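Local coordinates for phosphoethanolamine N-methyltransferase 1 (Haemonchus contortus, PDB 4KRG), which probably methylates phosphoethanolamine with S-adenosylmethionine as methyl donor, a step of phosphocholine biosynthesis in nematodes, at residues 431-434 with 435-439; 275-278 with 279-282; 410-413 with 414-417; 311-314 with 315-318. One frame throughout, in Å; residues are numbered along the deposited sequence.

In the fold
All four contacts are helix starts in the C-terminal half of the chain, apart from the pocket that holds S-adenosylhomocysteine and phosphoethanolamine. Contact 4 is the buried one, contacts 1 and 2 are partly buried, and contact 3 lies at the surface. Contacts 2 and 4 have centres about 9 Å apart and join through polar groups, whereas contact 2 meets contact 1 by apolar packing. Contacts 3 and 1 stand at the two ends of one unit, helix 413-422 followed by strand 428-432. An aspartate, probably ionised, caps the helix start at the surface, an asparagine the buried one, while contact 1 uses an Asx turn and contact 2 a type I turn from Ser277 to Asp280.

Contact 1: 431-434 with 435-439; sequences VDVT and QESLN
The flat carbonyl group of Val433 is gripped from both faces by Ser437. The backbone N of Ser437 lies 2.9 Å from Val433 O on one face, while its OG, 2.8 Å from the same oxygen, comes from the other and stands 37° out of the carbonyl plane. This double grip marks the first turn of helix 434-448, at the junction with strand 428-432, with Val433 in the N-cap position. The order and directions of the neighbouring strands fit the C-terminal end of a class I, Rossmann-like methyltransferase fold.

Asp432 shapes the approach to the helix through an Asx turn: its OD1 accepts from Thr434 N at 2.9 Å, nearly along the C-O axis. The hydroxyl of Thr434 donates to the same OD1, only 16° out of the carboxylate plane on the syn side, and also takes a hydrogen bond from the backbone N of Tyr459. One carboxylate oxygen thus holds both the backbone and the side chain of Thr434.

Glu436 folds back across the turn. A bend at its second torsion (chi2 99°) carries the carboxylate over the Val433 backbone, where OE1 sits 3.3 Å from Val433 CA, and the two side chains cross at about a right angle. A water completes this outer side, donating to Glu436 OE1 at 2.8 Å and to Asp432 O, and accepting weakly from Gln435 N. In the next helical bond Leu438 N is 2.9 Å from Thr434 O. Leu438 CG lies 3.3 Å from Thr434 O.

Contact 2: 275-278 with 279-282; sequences KYSW and TDKI
Two first torsions of the same sense bring Trp278 and Thr279 together. In Trp278, CG lies between the backbone N and the carbonyl carbon (chi1 72°), which folds the indole back over the following residue; in Thr279, chi1 of 61° gives that inner position to OG1 and leaves CG2 beside the backbone N, under the ring. The result is a CH-pi contact between sequence neighbours: Thr279 CG2 stands 3.7 Å from the centroid of the six-membered ring of Trp278, almost on its normal. Farther along the ring, Trp278 CZ3 reaches Ile282 CG1 at 3.9 Å.

The backbone beneath makes a type I beta turn from Ser277 to Asp280, which leads into the short helix 280-283 and is closed by Asp280 N donating to Ser277 O at 3.1 Å. Asp280 also answers with its side chain: OD2 receives Ser277 N at 3.1 Å, from 52° above the carboxylate plane. Ser277 and Asp280 are therefore tied twice, with donor and acceptor roles exchanged. The carboxylate is pressed close to the turn, OD2 also lying 3.3 Å from Tyr276 CB, and it has a further donor in Asn313 ND2.

Ser277 OG and Thr279 OG1 lie 2.9 Å apart and both bond to the carbonyl oxygen of His311, which ties the turn to the loop before helix 314-321. At the outer end, Tyr276 OH bonds to Asp447 of helix 434-448. Trp278 packs on Ser437 and Glu441 of that helix and meets Tyr459 edge-to-face, while Thr279 and Ile282 rest on Leu405 of strand 400-408.

Contact 3: 410-413 with 414-417; sequences GIDE and TSVR
At Asp412 the chain is still extended (psi 80°), and from Glu413 onward it takes helical angles, so Asp412 is the N-cap of helix 413-422. Val416 N donates to Asp412 O at 3.1 Å, and Arg417 N follows with a bond of 3.1 Å to Glu413 O. Ser415 N makes only a weak bond to Asp412 O and finds its better partner in the side chain.

That partner is Asp412 OD1, 3.2 Å from Ser415 N. With CG on the far side of CB from the backbone N (chi1 -164°), the carboxylate swings forward over the first turn, and the N-H meets OD1 from 55° above the carboxylate plane. Ser415 CB comes up against the same group, 3.3 Å from Asp412 CG. Val416 packs inward on Ile430 and Leu460.

Arg417 runs extended past Glu413 O, CG lying 3.1 Å from it, and sends NH1 to the carbonyl of Ile428. Its charged end does not bind Glu413 directly: Glu413 OE1 and Arg417 NH2 are 4.8 Å apart. A water links them indirectly, accepting from Arg417 NE at 2.5 Å and donating weakly to Glu413 OE1. The opposite charges probably still attract. At the N-terminal end of the helix, the Asp412 carboxylate would probably interact favourably with the positive end of the helix dipole, which should help to keep it ionised.

Contact 4: 311-314 with 315-318; sequences HVNS and HLLA. With BOG (octyl beta-D-glucopyranoside), chain F.
Asn313 and Leu316 form the tight part of this helix start: Asn313 CG lies 3.4 Å from Leu316 CB, and OD1 accepts Leu316 N at 3.2 Å. This is the N-cap bond of helix 314-321. Because CG is turned away from the backbone N (chi1 -170°), the amide leans over the first turn, and the N-H meets its oxygen from 69° above the carbonyl plane. Below it, Leu317 N bonds to Asn313 O at 2.9 Å, and Ala318 N to Ser314 O at 2.9 Å. Leu317 and Ala318 rest on Val325 of strand 324-329.

On the looser side a water lies in plane at the edge of the His315 ring, 2.7 Å from His315 ND1. It accepts from His315 N at 3.0 Å and donates only weakly to Asn313 OD1, which also has a weak bond from Lys341. Elsewhere the octyl tail of a bound glucoside detergent meets the turn: its C6' is 3.6 Å from Leu316 CD2, and its terminal C8' is 3.7 Å from Asn313 O.

The amide suits this buried place by working at both ends, OD1 capping the helix while ND2 goes to the carboxylate of Asp280. A neutral group thus links the helix start to the 275-282 turn, and the neighbouring leucines offer the detergent chain an apolar surface.

Contact 1: 431-434 with 435-439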
loop_
_atom_site.group_PDB
_atom_site.type_symbol
_atom_site.label_atom_id
_atom_site.label_comp_id
_atom_site.label_asym_id
_atom_site.label_seq_id
_atom_site.Cartn_x
_atom_site.Cartn_y
_atom_site.Cartn_z
ATOM N N VAL A 431 -28.249 18.626 4.424
ATOM C CA VAL A 431 -28.061 19.963 4.981
ATOM C C VAL A 431 -27.013 20.744 4.187
ATOM O O VAL A 431 -25.904 20.273 3.987
ATOM C CB VAL A 431 -27.625 19.903 6.459
ATOM C CG1 VAL A 431 -27.302 21.298 6.985
ATOM C CG2 VAL A 431 -28.709 19.263 7.305
ATOM N N ASP A 432 -27.380 21.934 3.728
ATOM C CA ASP A 432 -26.447 22.839 3.075
ATOM C C ASP A 432 -25.445 23.338 4.120
ATOM O O ASP A 432 -25.824 24.031 5.070
ATOM C CB ASP A 432 -27.239 24.018 2.503
ATOM C CG ASP A 432 -26.379 25.017 1.745
ATOM O OD1 ASP A 432 -25.137 24.903 1.752
ATOM O OD2 ASP A 432 -26.963 25.943 1.140
ATOM N N VAL A 433 -24.171 22.988 3.947
ATOM C CA VAL A 433 -23.114 23.474 4.837
ATOM C C VAL A 433 -22.098 24.379 4.135
ATOM O O VAL A 433 -20.937 24.436 4.533
ATOM C CB VAL A 433 -22.360 22.323 5.570
ATOM C CG1 VAL A 433 -23.254 21.669 6.620
ATOM C CG2 VAL A 433 -21.812 21.301 4.583
ATOM N N THR A 434 -22.539 25.098 3.108
ATOM C CA THR A 434 -21.639 25.936 2.315
ATOM C C THR A 434 -20.953 27.048 3.112
ATOM O O THR A 434 -19.734 27.204 3.048
ATOM C CB THR A 434 -22.371 26.547 1.110
ATOM O OG1 THR A 434 -22.852 25.495 0.267
ATOM C CG2 THR A 434 -21.441 27.451 0.316
ATOM N N GLN A 435 -21.737 27.819 3.861
ATOM C CA GLN A 435 -21.185 28.929 4.634
ATOM C C GLN A 435 -20.264 28.450 5.751
ATOM O O GLN A 435 -19.199 29.025 5.965
ATOM C CB GLN A 435 -22.299 29.812 5.194
ATOM C CG GLN A 435 -23.181 30.426 4.120
ATOM C CD GLN A 435 -22.390 31.158 3.044
ATOM O OE1 GLN A 435 -21.420 31.863 3.334
ATOM N NE2 GLN A 435 -22.808 30.993 1.791
ATOM N N GLU A 436 -20.672 27.397 6.456
ATOM C CA GLU A 436 -19.836 26.796 7.496
ATOM C C GLU A 436 -18.505 26.315 6.917
ATOM O O GLU A 436 -17.447 26.522 7.509
ATOM C CB GLU A 436 -20.563 25.627 8.172
ATOM C CG GLU A 436 -21.855 25.997 8.891
ATOM C CD GLU A 436 -23.117 25.709 8.072
ATOM O OE1 GLU A 436 -23.158 26.052 6.868
ATOM O OE2 GLU A 436 -24.076 25.139 8.640
ATOM N N SER A 437 -18.571 25.670 5.755
ATOM C CA SER A 437 -17.382 25.159 5.086
ATOM C C SER A 437 -16.473 26.296 4.628
ATOM O O SER A 437 -15.256 26.214 4.772
ATOM C CB SER A 437 -17.775 24.272 3.903
ATOM O OG SER A 437 -18.426 23.103 4.357
ATOM N N LEU A 438 -17.070 27.350 4.078
ATOM C CA LEU A 438 -16.323 28.543 3.692
ATOM C C LEU A 438 -15.530 29.098 4.871
ATOM O O LEU A 438 -14.353 29.421 4.741
ATOM C CB LEU A 438 -17.262 29.623 3.145
ATOM C CG LEU A 438 -17.777 29.489 1.709
ATOM C CD1 LEU A 438 -18.545 30.729 1.304
ATOM C CD2 LEU A 438 -16.630 29.263 0.740
ATOM N N ASN A 439 -16.176 29.185 6.027
ATOM C CA ASN A 439 -15.535 29.721 7.222
ATOM C C ASN A 439 -14.430 28.799 7.726
ATOM O O ASN A 439 -13.344 29.250 8.075
ATOM C CB ASN A 439 -16.560 29.908 8.342
ATOM C CG ASN A 439 -17.501 31.072 8.105
ATOM O OD1 ASN A 439 -17.259 31.947 7.267
ATOM N ND2 ASN A 439 -18.577 31.101 8.875
HETATM O O HOH W 1 -24.941 27.087 4.937
#

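Contact 2: 275-278 with 279-282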
loop_
_atom_site.group_PDB
_atom_site.type_symbol
_atom_site.label_atom_id
_atom_site.label_comp_id
_atom_site.label_asym_id
_atom_site.label_seq_id
_atom_site.Cartn_x
_atom_site.Cartn_y
_atom_site.Cartn_z
ATOM N N LYS A 275 -2.515 20.045 11.649
ATOM C CA LYS A 275 -2.932 19.892 13.043
ATOM C C LYS A 275 -4.365 19.381 13.211
ATOM O O LYS A 275 -4.729 18.889 14.278
ATOM C CB LYS A 275 -2.791 21.219 13.784
ATOM C CG LYS A 275 -1.384 21.769 13.824
ATOM C CD LYS A 275 -1.329 23.039 14.669
ATOM C CE LYS A 275 -2.211 24.133 14.086
ATOM N NZ LYS A 275 -1.929 25.470 14.685
ATOM N N TYR A 276 -5.169 19.518 12.159
ATOM C CA TYR A 276 -6.568 19.091 12.152
ATOM C C TYR A 276 -7.071 19.257 10.725
ATOM O O TYR A 276 -6.391 19.870 9.912
ATOM C CB TYR A 276 -7.401 19.933 13.120
ATOM C CG TYR A 276 -7.328 21.410 12.845
ATOM C CD1 TYR A 276 -8.220 22.016 11.973
ATOM C CD2 TYR A 276 -6.355 22.200 13.444
ATOM C CE1 TYR A 276 -8.150 23.361 11.705
ATOM C CE2 TYR A 276 -6.276 23.553 13.183
ATOM C CZ TYR A 276 -7.175 24.128 12.313
ATOM O OH TYR A 276 -7.107 25.469 12.040
ATOM N N SER A 277 -8.251 18.728 10.412
ATOM C CA SER A 277 -8.824 18.904 9.073
ATOM C C SER A 277 -9.878 20.000 9.124
ATOM O O SER A 277 -10.562 20.146 10.134
ATOM C CB SER A 277 -9.443 17.596 8.571
ATOM O OG SER A 277 -10.058 17.774 7.303
ATOM N N TRP A 278 -10.025 20.775 8.053
ATOM C CA TRP A 278 -11.043 21.819 8.084
ATOM C C TRP A 278 -12.433 21.227 8.176
ATOM O O TRP A 278 -13.360 21.882 8.630
ATOM C CB TRP A 278 -10.933 22.800 6.912
ATOM C CG TRP A 278 -11.324 22.324 5.535
ATOM C CD1 TRP A 278 -10.475 21.991 4.525
ATOM C CD2 TRP A 278 -12.651 22.223 4.998
ATOM N NE1 TRP A 278 -11.186 21.661 3.398
ATOM C CE2 TRP A 278 -12.523 21.796 3.657
ATOM C CE3 TRP A 278 -13.931 22.436 5.513
ATOM C CZ2 TRP A 278 -13.628 21.573 2.835
ATOM C CZ3 TRP A 278 -15.025 22.215 4.696
ATOM C CH2 TRP A 278 -14.867 21.790 3.371
ATOM N N THR A 279 -12.556 19.968 7.773
ATOM C CA THR A 279 -13.850 19.305 7.745
ATOM C C THR A 279 -14.289 18.831 9.127
ATOM O O THR A 279 -15.431 18.418 9.301
ATOM C CB THR A 279 -13.831 18.104 6.785
ATOM O OG1 THR A 279 -12.861 17.161 7.245
ATOM C CG2 THR A 279 -13.461 18.541 5.384
ATOM N N ASP A 280 -13.380 18.874 10.102
ATOM C CA ASP A 280 -13.693 18.446 11.465
ATOM C C ASP A 280 -14.931 19.147 11.998
ATOM O O ASP A 280 -15.859 18.499 12.486
ATOM C CB ASP A 280 -12.537 18.747 12.428
ATOM C CG ASP A 280 -11.279 17.974 12.101
ATOM O OD1 ASP A 280 -11.323 17.110 11.212
ATOM O OD2 ASP A 280 -10.246 18.231 12.750
ATOM N N LYS A 281 -14.923 20.475 11.900
ATOM C CA LYS A 281 -16.011 21.311 12.394
ATOM C C LYS A 281 -17.330 20.972 11.703
ATOM O O LYS A 281 -18.389 20.996 12.328
ATOM C CB LYS A 281 -15.673 22.793 12.197
ATOM C CG LYS A 281 -16.798 23.761 12.570
ATOM C CD LYS A 281 -16.807 24.067 14.070
ATOM C CE LYS A 281 -18.151 24.605 14.559
ATOM N NZ LYS A 281 -18.522 25.908 13.949
ATOM N N ILE A 282 -17.257 20.641 10.417
ATOM C CA ILE A 282 -18.442 20.286 9.636
ATOM C C ILE A 282 -19.003 18.926 10.033
ATOM O O ILE A 282 -20.193 18.789 10.298
ATOM C CB ILE A 282 -18.129 20.254 8.132
ATOM C CG1 ILE A 282 -17.539 21.591 7.671
ATOM C CG2 ILE A 282 -19.366 19.886 7.343
ATOM C CD1 ILE A 282 -18.397 22.778 7.978
#

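Contact 3: 410-413 with 414-417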
loop_
_atom_site.group_PDB
_atom_site.type_symbol
_atom_site.label_atom_id
_atom_site.label_comp_id
_atom_site.label_asym_id
_atom_site.label_seq_id
_atom_site.Cartn_x
_atom_site.Cartn_y
_atom_site.Cartn_z
ATOM N N GLY A 410 -24.489 23.981 -8.265
ATOM C CA GLY A 410 -25.885 24.216 -7.959
ATOM C C GLY A 410 -26.373 23.162 -6.983
ATOM O O GLY A 410 -25.984 21.998 -7.078
ATOM N N ILE A 411 -27.212 23.555 -6.034
ATOM C CA ILE A 411 -27.753 22.595 -5.084
ATOM C C ILE A 411 -29.039 21.974 -5.616
ATOM O O ILE A 411 -30.046 22.653 -5.786
ATOM C CB ILE A 411 -27.982 23.228 -3.713
ATOM C CG1 ILE A 411 -26.638 23.646 -3.111
ATOM C CG2 ILE A 411 -28.706 22.251 -2.794
ATOM C CD1 ILE A 411 -26.752 24.308 -1.781
ATOM N N ASP A 412 -28.984 20.673 -5.879
ATOM C CA ASP A 412 -30.107 19.934 -6.441
ATOM C C ASP A 412 -30.486 18.812 -5.485
ATOM O O ASP A 412 -30.117 17.660 -5.706
ATOM C CB ASP A 412 -29.710 19.348 -7.800
ATOM C CG ASP A 412 -30.904 18.896 -8.619
ATOM O OD1 ASP A 412 -31.956 18.550 -8.035
ATOM O OD2 ASP A 412 -30.787 18.880 -9.864
ATOM N N GLU A 413 -31.224 19.146 -4.429
ATOM C CA GLU A 413 -31.505 18.185 -3.364
ATOM C C GLU A 413 -32.364 17.003 -3.817
ATOM O O GLU A 413 -32.126 15.867 -3.413
ATOM C CB GLU A 413 -32.116 18.881 -2.143
ATOM C CG GLU A 413 -31.130 19.768 -1.402
ATOM C CD GLU A 413 -31.740 20.452 -0.196
ATOM O OE1 GLU A 413 -32.984 20.556 -0.136
ATOM O OE2 GLU A 413 -30.975 20.885 0.695
ATOM N N THR A 414 -33.351 17.275 -4.663
ATOM C CA THR A 414 -34.221 16.228 -5.191
ATOM C C THR A 414 -33.419 15.167 -5.942
ATOM O O THR A 414 -33.647 13.963 -5.797
ATOM C CB THR A 414 -35.285 16.830 -6.127
ATOM O OG1 THR A 414 -36.233 17.567 -5.348
ATOM C CG2 THR A 414 -36.014 15.744 -6.895
ATOM N N SER A 415 -32.457 15.624 -6.731
ATOM C CA SER A 415 -31.644 14.733 -7.536
ATOM C C SER A 415 -30.690 13.903 -6.677
ATOM O O SER A 415 -30.503 12.712 -6.920
ATOM C CB SER A 415 -30.869 15.551 -8.559
ATOM O OG SER A 415 -30.394 14.736 -9.603
ATOM N N VAL A 416 -30.086 14.541 -5.677
ATOM C CA VAL A 416 -29.169 13.865 -4.766
ATOM C C VAL A 416 -29.865 12.716 -4.038
ATOM O O VAL A 416 -29.319 11.620 -3.911
ATOM C CB VAL A 416 -28.589 14.852 -3.740
ATOM C CG1 VAL A 416 -27.777 14.124 -2.696
ATOM C CG2 VAL A 416 -27.723 15.868 -4.440
ATOM N N ARG A 417 -31.079 12.972 -3.571
ATOM C CA ARG A 417 -31.877 11.940 -2.929
ATOM C C ARG A 417 -32.120 10.779 -3.879
ATOM O O ARG A 417 -32.043 9.621 -3.490
ATOM C CB ARG A 417 -33.212 12.530 -2.468
ATOM C CG ARG A 417 -33.028 13.670 -1.499
ATOM C CD ARG A 417 -34.301 14.450 -1.253
ATOM N NE ARG A 417 -34.052 15.500 -0.274
ATOM C CZ ARG A 417 -33.898 15.276 1.028
ATOM N NH1 ARG A 417 -33.980 14.041 1.504
ATOM N NH2 ARG A 417 -33.667 16.288 1.854
HETATM O O HOH W 2 -34.967 17.778 -0.295
#

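Contact 4: 311-314 with 315-318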
loop_
_atom_site.group_PDB
_atom_site.type_symbol
_atom_site.label_atom_id
_atom_site.label_comp_id
_atom_site.label_asym_id
_atom_site.label_seq_id
_atom_site.Cartn_x
_atom_site.Cartn_y
_atom_site.Cartn_z
ATOM N N HIS A 311 -10.659 16.002 3.174
ATOM C CA HIS A 311 -10.610 14.635 3.673
ATOM C C HIS A 311 -11.172 14.559 5.087
ATOM O O HIS A 311 -11.624 15.557 5.641
ATOM C CB HIS A 311 -9.178 14.081 3.625
ATOM C CG HIS A 311 -8.245 14.716 4.611
ATOM N ND1 HIS A 311 -7.277 14.004 5.286
ATOM C CD2 HIS A 311 -8.125 15.999 5.030
ATOM C CE1 HIS A 311 -6.603 14.817 6.077
ATOM N NE2 HIS A 311 -7.099 16.035 5.942
ATOM N N VAL A 312 -11.134 13.358 5.654
ATOM C CA VAL A 312 -11.677 13.070 6.972
ATOM C C VAL A 312 -10.516 12.917 7.936
ATOM O O VAL A 312 -9.527 12.253 7.616
ATOM C CB VAL A 312 -12.467 11.742 6.951
ATOM C CG1 VAL A 312 -12.887 11.336 8.357
ATOM C CG2 VAL A 312 -13.671 11.842 6.034
ATOM N N ASN A 313 -10.624 13.536 9.106
ATOM C CA ASN A 313 -9.588 13.424 10.124
ATOM C C ASN A 313 -9.793 12.125 10.891
ATOM O O ASN A 313 -10.413 12.105 11.958
ATOM C CB ASN A 313 -9.642 14.626 11.066
ATOM C CG ASN A 313 -8.461 14.695 12.000
ATOM O OD1 ASN A 313 -7.723 13.721 12.167
ATOM N ND2 ASN A 313 -8.275 15.855 12.625
ATOM N N SER A 314 -9.273 11.041 10.326
ATOM C CA SER A 314 -9.508 9.707 10.858
ATOM C C SER A 314 -8.912 9.520 12.248
ATOM O O SER A 314 -9.421 8.733 13.051
ATOM C CB SER A 314 -8.983 8.648 9.885
ATOM O OG SER A 314 -9.801 8.588 8.728
ATOM N N HIS A 315 -7.833 10.238 12.537
ATOM C CA HIS A 315 -7.253 10.170 13.864
ATOM C C HIS A 315 -8.180 10.796 14.891
ATOM O O HIS A 315 -8.378 10.240 15.965
ATOM C CB HIS A 315 -5.856 10.784 13.896
ATOM C CG HIS A 315 -4.790 9.836 13.446
ATOM N ND1 HIS A 315 -4.374 9.746 12.137
ATOM C CD2 HIS A 315 -4.080 8.909 14.133
ATOM C CE1 HIS A 315 -3.446 8.814 12.035
ATOM N NE2 HIS A 315 -3.246 8.289 13.231
ATOM N N LEU A 316 -8.771 11.934 14.551
ATOM C CA LEU A 316 -9.727 12.571 15.447
ATOM C C LEU A 316 -10.986 11.715 15.586
ATOM O O LEU A 316 -11.575 11.622 16.665
ATOM C CB LEU A 316 -10.081 13.970 14.946
ATOM C CG LEU A 316 -11.077 14.722 15.821
ATOM C CD1 LEU A 316 -10.450 15.001 17.178
ATOM C CD2 LEU A 316 -11.501 16.006 15.149
ATOM N N LEU A 317 -11.391 11.082 14.490
ATOM C CA LEU A 317 -12.524 10.176 14.520
ATOM C C LEU A 317 -12.282 9.071 15.541
ATOM O O LEU A 317 -13.063 8.901 16.465
ATOM C CB LEU A 317 -12.760 9.578 13.139
ATOM C CG LEU A 317 -14.082 8.838 12.974
ATOM C CD1 LEU A 317 -15.232 9.789 13.185
ATOM C CD2 LEU A 317 -14.167 8.217 11.589
ATOM N N ALA A 318 -11.183 8.343 15.382
ATOM C CA ALA A 318 -10.833 7.275 16.311
ATOM C C ALA A 318 -10.712 7.761 17.754
ATOM O O ALA A 318 -11.084 7.056 18.691
ATOM C CB ALA A 318 -9.550 6.609 15.882
HETATM C C1 BOG F . -17.652 12.960 21.059
HETATM O O1 BOG F . -17.236 14.222 20.654
HETATM C C2 BOG F . -17.071 12.652 22.427
HETATM O O2 BOG F . -15.655 12.565 22.311
HETATM C C3 BOG F . -17.607 11.387 23.005
HETATM O O3 BOG F . -17.111 11.255 24.369
HETATM C C4 BOG F . -19.100 11.356 23.013
HETATM O O4 BOG F . -19.567 10.050 23.419
HETATM C C5 BOG F . -19.681 11.655 21.639
HETATM O O5 BOG F . -19.146 12.908 21.063
HETATM C C6 BOG F . -21.136 11.775 21.765
HETATM O O6 BOG F . -21.739 10.829 20.928
HETATM C "C1'" BOG F . -16.850 14.280 19.277
HETATM C "C2'" BOG F . -16.217 15.663 18.942
HETATM C "C3'" BOG F . -16.041 15.855 17.437
HETATM C "C4'" BOG F . -15.435 14.847 16.674
HETATM C "C5'" BOG F . -15.840 14.598 15.190
HETATM C "C6'" BOG F . -14.619 14.504 14.262
HETATM C "C7'" BOG F . -14.974 14.144 12.796
HETATM C "C8'" BOG F . -13.868 13.415 12.107
HETATM O O HOH W 3 -5.820 11.447 10.591
#